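Local coordinates for DMSP lyase (Ruegeria pomeroyi, PDB 5CU1), which belongs to the cupin clan of beta-barrel proteins and carries a bound iron(III) ion, at residues 68-71 against 76-79. Residues are numbered along the deposited sequence; the frame is centred on the assembly and turned at random.
Sequences LTTT and IRDA
The loop that leads into helix 74-83 meets that helix through R77, whose guanidinium reaches back to the backbone carbonyl of L68, a worked example of an arginine tying a helix to the chain just before it. Two donors share one acceptor: NH2 of R77 lies 3.0 Å from O of L68, and NE of R77 lies 3.3 Å from the same oxygen. Both bonds are weak and well bent, as expected for one oxygen shared between two N-H groups and set obliquely to the guanidinium. The side chain leaves the helix with CG anti to the backbone N (chi1 -177°), then bends at chi2 and chi3 to bring the group round to the loop. OG1 of T70 makes a looser contact, 3.5 Å from NH2 of R77. Meanwhile NH1 of R77 forms a salt bridge with the next residue, 2.8 Å from OD1 of D78 and nearly straight at 173°; this in-plane bond helps fix the rotation of the R77 guanidinium, and the carboxylate of D78 probably offsets part of its charge. Beyond the contact, L68 and R77 both touch M190 on strand 189-196, the central strand of a five-stranded antiparallel sheet, while I76 and A79 of the same helix pack against helix 17-32.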
ATOM      1  N   LEU A  68       6.510  11.690  -7.788  1.00 21.96           N
ATOM      2  CA  LEU A  68       6.325  10.230  -7.858  1.00 21.67           C
ATOM      3  C   LEU A  68       6.821   9.606  -9.240  1.00 19.07           C
ATOM      4  O   LEU A  68       6.127   9.143  -9.960  1.00 22.25           O
ATOM      5  CB  LEU A  68       4.887   9.881  -7.569  1.00 19.56           C
ATOM      6  CG  LEU A  68       4.238   9.884  -6.287  1.00 17.79           C
ATOM      7  CD1 LEU A  68       2.813   9.863  -6.416  1.00 16.56           C
ATOM      8  CD2 LEU A  68       4.772   8.961  -5.326  1.00 17.44           C
ATOM      9  N   THR A  69       8.074   9.820  -9.480  1.00 20.37           N
ATOM     10  CA  THR A  69       9.137   9.238 -10.329  1.00 26.74           C
ATOM     11  C   THR A  69       9.272   7.744 -10.505  1.00 23.19           C
ATOM     12  O   THR A  69       9.333   7.097  -9.607  1.00 24.54           O
ATOM     13  CB  THR A  69      10.437   9.967  -9.902  1.00 21.32           C
ATOM     14  OG1 THR A  69      10.533  11.232 -10.490  1.00 28.66           O
ATOM     15  CG2 THR A  69      11.534   9.416 -10.192  1.00 32.07           C
ATOM     16  N   THR A  70       9.278   7.293 -11.676  1.00 22.12           N
ATOM     17  CA  THR A  70       9.497   5.911 -11.967  1.00 25.60           C
ATOM     18  C   THR A  70      10.475   5.523 -13.144  1.00 38.51           C
ATOM     19  O   THR A  70      10.838   6.274 -13.965  1.00 33.98           O
ATOM     20  CB  THR A  70       8.255   5.059 -12.402  1.00 22.53           C
ATOM     21  OG1 THR A  70       7.195   5.766 -12.864  1.00 39.43           O
ATOM     22  CG2 THR A  70       7.886   4.215 -11.560  1.00 24.45           C
ATOM     23  N   THR A  71      10.713   4.226 -13.224  1.00 35.88           N
ATOM     24  CA  THR A  71      11.353   3.498 -14.294  1.00 36.04           C
ATOM     25  C   THR A  71      10.365   2.833 -15.163  1.00 30.57           C
ATOM     26  O   THR A  71      10.040   3.295 -16.103  1.00 29.26           O
ATOM     27  CB  THR A  71      12.287   2.583 -13.637  1.00 31.16           C
ATOM     28  OG1 THR A  71      11.653   1.961 -12.602  1.00 27.91           O
ATOM     29  CG2 THR A  71      13.291   3.363 -13.068  1.00 28.76           C
ATOM     30  N   ILE A  76       0.555   1.707 -13.693  1.00 29.83           N
ATOM     31  CA  ILE A  76      -0.052   1.248 -12.500  1.00 26.04           C
ATOM     32  C   ILE A  76      -0.146   2.267 -11.512  1.00 21.75           C
ATOM     33  O   ILE A  76      -1.059   2.355 -10.979  1.00 26.32           O
ATOM     34  CB  ILE A  76       0.449  -0.169 -12.044  1.00 20.86           C
ATOM     35  CG1 ILE A  76      -0.433  -0.735 -11.008  1.00 16.08           C
ATOM     36  CG2 ILE A  76       1.825  -0.137 -11.581  1.00 19.82           C
ATOM     37  CD1 ILE A  76      -0.096  -2.021 -10.459  1.00 21.71           C
ATOM     38  N   ARG A  77       0.872   2.997 -11.366  1.00 22.91           N
ATOM     39  CA  ARG A  77       0.884   4.183 -10.726  1.00 25.28           C
ATOM     40  C   ARG A  77      -0.251   5.143 -11.086  1.00 29.82           C
ATOM     41  O   ARG A  77      -0.825   5.559 -10.275  1.00 27.41           O
ATOM     42  CB  ARG A  77       2.171   4.766 -10.858  1.00 26.77           C
ATOM     43  CG  ARG A  77       2.386   6.056 -10.152  1.00 28.87           C
ATOM     44  CD  ARG A  77       2.430   7.168 -11.054  1.00 27.29           C
ATOM     45  NE  ARG A  77       3.649   7.583 -11.547  1.00 29.21           N
ATOM     46  CZ  ARG A  77       3.953   8.268 -12.613  1.00 25.43           C
ATOM     47  NH1 ARG A  77       3.391   8.645 -13.576  1.00 22.27           N
ATOM     48  NH2 ARG A  77       5.019   8.527 -12.717  1.00 31.31           N
ATOM     49  N   ASP A  78      -0.436   5.461 -12.331  1.00 30.76           N
ATOM     50  CA  ASP A  78      -1.461   6.275 -12.897  1.00 27.94           C
ATOM     51  C   ASP A  78      -2.829   5.749 -12.668  1.00 28.53           C
ATOM     52  O   ASP A  78      -3.628   6.381 -12.254  1.00 27.16           O
ATOM     53  CB  ASP A  78      -1.173   6.739 -14.307  1.00 28.81           C
ATOM     54  CG  ASP A  78       0.153   7.496 -14.462  1.00 29.51           C
ATOM     55  OD1 ASP A  78       0.647   8.103 -13.727  1.00 27.77           O
ATOM     56  OD2 ASP A  78       0.760   7.565 -15.383  1.00 31.32           O
ATOM     57  N   ALA A  79      -2.930   4.491 -12.811  1.00 29.82           N
ATOM     58  CA  ALA A  79      -4.017   3.735 -12.419  1.00 24.26           C
ATOM     59  C   ALA A  79      -4.403   3.706 -10.971  1.00 24.04           C
ATOM     60  O   ALA A  79      -5.373   4.007 -10.744  1.00 26.75           O
ATOM     61  CB  ALA A  79      -3.984   2.468 -13.096  1.00 30.43           C
TER